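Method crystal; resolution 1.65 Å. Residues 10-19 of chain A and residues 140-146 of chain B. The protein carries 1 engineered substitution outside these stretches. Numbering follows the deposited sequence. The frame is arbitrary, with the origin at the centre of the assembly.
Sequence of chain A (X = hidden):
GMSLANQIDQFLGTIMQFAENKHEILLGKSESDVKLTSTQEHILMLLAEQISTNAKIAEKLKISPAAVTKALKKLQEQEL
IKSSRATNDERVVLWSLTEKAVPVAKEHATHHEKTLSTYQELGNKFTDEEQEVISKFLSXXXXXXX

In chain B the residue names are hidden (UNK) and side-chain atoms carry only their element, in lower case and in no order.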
# COMPACT_ATOMS: atom_id res chain seq x y z
N GLN A 10 2.97 -11.62 1.68
CA GLN A 10 4.24 -10.92 1.86
C GLN A 10 4.43 -9.80 0.84
O GLN A 10 4.95 -8.74 1.18
CB GLN A 10 5.40 -11.91 1.85
CG GLN A 10 5.37 -12.83 3.05
CD GLN A 10 6.60 -13.71 3.17
OE1 GLN A 10 7.60 -13.50 2.48
NE2 GLN A 10 6.53 -14.70 4.05
N PHE A 11 4.01 -10.05 -0.40
CA PHE A 11 4.08 -9.03 -1.43
C PHE A 11 3.27 -7.80 -1.05
O PHE A 11 3.70 -6.67 -1.23
CB PHE A 11 3.57 -9.60 -2.76
CG PHE A 11 3.38 -8.56 -3.82
CD1 PHE A 11 4.46 -8.01 -4.47
CD2 PHE A 11 2.11 -8.13 -4.16
CE1 PHE A 11 4.28 -7.05 -5.45
CE2 PHE A 11 1.92 -7.18 -5.13
CZ PHE A 11 3.02 -6.64 -5.78
N LEU A 12 2.07 -8.02 -0.53
CA LEU A 12 1.20 -6.91 -0.19
C LEU A 12 1.78 -6.15 1.00
O LEU A 12 1.65 -4.93 1.07
CB LEU A 12 -0.22 -7.39 0.08
CG LEU A 12 -0.87 -7.90 -1.20
CD1 LEU A 12 -2.19 -8.59 -0.90
CD2 LEU A 12 -1.06 -6.74 -2.18
N GLY A 13 2.44 -6.88 1.89
CA GLY A 13 3.18 -6.25 2.98
C GLY A 13 4.27 -5.32 2.47
O GLY A 13 4.40 -4.18 2.94
N THR A 14 5.04 -5.79 1.49
CA THR A 14 6.07 -4.97 0.87
C THR A 14 5.48 -3.68 0.30
O THR A 14 6.03 -2.59 0.48
CB THR A 14 6.78 -5.74 -0.25
OG1 THR A 14 7.43 -6.89 0.32
CG2 THR A 14 7.82 -4.87 -0.93
N ILE A 15 4.35 -3.81 -0.39
CA ILE A 15 3.71 -2.65 -1.00
C ILE A 15 3.19 -1.67 0.06
O ILE A 15 3.37 -0.46 -0.07
CB ILE A 15 2.56 -3.04 -1.94
CG1 ILE A 15 3.09 -3.94 -3.07
CG2 ILE A 15 1.88 -1.79 -2.50
CD1 ILE A 15 4.32 -3.37 -3.76
N MET A 16 2.54 -2.20 1.09
CA MET A 16 2.08 -1.35 2.19
C MET A 16 3.23 -0.51 2.75
O MET A 16 3.08 0.70 2.93
CB MET A 16 1.45 -2.18 3.30
CG MET A 16 1.29 -1.40 4.60
SD MET A 16 0.38 -2.31 5.86
CE MET A 16 -1.31 -1.89 5.42
N GLN A 17 4.36 -1.16 3.02
CA GLN A 17 5.52 -0.46 3.57
C GLN A 17 6.01 0.66 2.65
O GLN A 17 6.35 1.76 3.10
CB GLN A 17 6.67 -1.44 3.81
CG GLN A 17 6.35 -2.49 4.86
CD GLN A 17 7.51 -3.44 5.08
OE1 GLN A 17 8.66 -3.12 4.78
NE2 GLN A 17 7.21 -4.63 5.60
N PHE A 18 6.07 0.36 1.36
CA PHE A 18 6.55 1.33 0.39
C PHE A 18 5.57 2.49 0.27
O PHE A 18 5.98 3.64 0.04
CB PHE A 18 6.73 0.64 -0.97
CG PHE A 18 7.30 1.53 -2.04
CD1 PHE A 18 6.47 2.30 -2.83
CD2 PHE A 18 8.67 1.58 -2.26
CE1 PHE A 18 6.99 3.11 -3.83
CE2 PHE A 18 9.19 2.39 -3.26
CZ PHE A 18 8.35 3.16 -4.03
N ALA A 19 4.29 2.20 0.45
CA ALA A 19 3.24 3.18 0.19
C ALA A 19 3.05 4.17 1.34
O ALA A 19 2.48 5.24 1.15
CB ALA A 19 1.92 2.48 -0.11
N UNK B 140 9.73 -10.72 -8.94
CA UNK B 140 10.41 -9.68 -9.70
C UNK B 140 9.89 -8.30 -9.34
O UNK B 140 10.66 -7.35 -9.19
c UNK B 140 10.26 -9.93 -11.20
N UNK B 141 8.57 -8.19 -9.20
CA UNK B 141 7.98 -6.90 -8.87
C UNK B 141 8.41 -6.46 -7.47
O UNK B 141 8.69 -5.29 -7.23
c UNK B 141 6.24 -4.62 -9.80
c UNK B 141 4.22 -5.92 -9.08
c UNK B 141 6.46 -6.98 -8.97
c UNK B 141 5.70 -5.67 -8.83
N UNK B 142 8.47 -7.42 -6.56
CA UNK B 142 8.91 -7.14 -5.19
C UNK B 142 10.28 -6.48 -5.17
O UNK B 142 10.52 -5.57 -4.37
c UNK B 142 8.98 -8.43 -4.36
c UNK B 142 9.66 -8.17 -3.02
o UNK B 142 7.65 -8.91 -4.13
N UNK B 143 11.17 -6.92 -6.05
CA UNK B 143 12.53 -6.40 -6.09
C UNK B 143 12.58 -4.91 -6.41
O UNK B 143 13.53 -4.22 -6.06
o UNK B 143 14.75 -10.54 -7.55
c UNK B 143 13.38 -7.17 -7.10
c UNK B 143 14.58 -9.31 -7.66
c UNK B 143 13.57 -8.64 -6.76
o UNK B 143 15.23 -8.61 -8.47
N UNK B 144 11.55 -4.42 -7.10
CA UNK B 144 11.54 -3.02 -7.51
C UNK B 144 11.22 -2.10 -6.35
O UNK B 144 11.47 -0.89 -6.42
o UNK B 144 12.72 -2.25 -10.25
c UNK B 144 10.79 -3.62 -9.91
c UNK B 144 10.54 -2.79 -8.65
o UNK B 144 12.42 -3.92 -11.63
c UNK B 144 12.07 -3.24 -10.65
N UNK B 145 10.65 -2.67 -5.28
CA UNK B 145 10.18 -1.86 -4.16
C UNK B 145 11.06 -1.97 -2.92
O UNK B 145 10.65 -1.57 -1.83
c UNK B 145 6.55 -2.28 -6.95
c UNK B 145 7.40 -0.45 -5.09
c UNK B 145 7.80 -1.77 -4.97
c UNK B 145 7.37 -2.68 -5.92
c UNK B 145 6.58 -0.05 -6.12
c UNK B 145 6.15 -0.96 -7.06
c UNK B 145 8.72 -2.19 -3.86
N UNK B 146 12.26 -2.51 -3.11
CA UNK B 146 13.26 -2.54 -2.05
C UNK B 146 14.00 -1.21 -1.95
O UNK B 146 14.28 -0.57 -2.96
c UNK B 146 13.59 -5.02 -2.37
c UNK B 146 14.25 -3.67 -2.30
o UNK B 146 13.18 -5.31 -0.04
c UNK B 146 12.71 -5.29 -1.17
n UNK B 146 11.42 -5.49 -1.41
O HOH W 1 7.22 -9.58 -1.26
O HOH W 2 8.92 -2.02 0.78
O HOH W 3 9.93 -6.53 1.06

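Position 140 carries a single side-chain carbon, which touches nothing on chain A: Ala B140, on the helix and out of reach of chain A.

Position 141 has four carbons, forked at the second, with CA-to-CB directed toward chain A, and a carbon of the fork touches the Phe A11 ring. An unbranched CB and a terminal fork make it Leu B141. Its CD2 packs 3.6 Å from Phe A11 CZ, an apolar contact between two buried side chains.

At position 142 one carbon bears an oxygen and a carbon; the oxygen lies at the edge of the Phe A11 ring, near its plane, and the carbon comes near Thr A14. This is the signature of Thr B142. Its OG1 lies 3.3 Å from Phe A11 CD1, while its CG2 stands 4.2 Å from Thr A14 OG1. OG1 also accepts a hydrogen bond from water 1, whose oxygen is 3.0 Å from Thr B142 OG1; the same water is bonded to Thr A14 OG1 at 3.1 Å, so two threonines meet through solvent.

Position 143 shows three carbons in a row, the third carrying two oxygens. CA-to-CB points away and no atom reaches chain A; the carboxylate identifies Glu B143.

Position 144 repeats that pattern, three carbons and two oxygens, but starts sideways before its end leads away. This is Glu B144, and its carboxylate likewise takes no part in the contact.

At position 145 one carbon leads to a ring of six carbons with no heteroatom. Its CA-to-CB bond points toward chain A, and the ring meets Phe A18 and Ile A15: Phe B145. Its CD1 sits 3.6 Å from Phe A18 CG, over the face of the Phe A18 ring. The centroids are 4.8 Å apart and the planes meet at 81°, an edge-to-face pair. Ile A15 CD1 lies over one face of the Phe B145 ring, 3.8 Å from Phe B145 CD2, in a CH-pi contact.

Position 146 has three carbons, the third holding one oxygen and one nitrogen, and the nitrogen touches Thr A14; hence an amide, Gln B146. CA-to-CB points away, yet the chain folds back (chi1 and chi2 both m), so NE2 donates to Thr B142 O at 3.1 Å and rests 3.7 Å from Thr A14 CG2. NE2 also donates to the oxygen of water 3 at 3.1 Å, which is bonded to Thr A14 OG1 at 2.6 Å.

The rule is an apolar contact with water-linked polar groups beside it. The helices run 20° from parallel, their axes 10.1 Å apart at closest approach; phenylalanines, Leu B141, Ile A15 and the two threonines meet between the chains. No direct hydrogen bond crosses; Phe B145 supplies the largest covered area, and waters link the polar groups, the oxygen of water 2 donating to Thr A14 O (3.0 Å) and Phe B145 O (3.2 Å).

Chain B (140-146) ALTEEFQ
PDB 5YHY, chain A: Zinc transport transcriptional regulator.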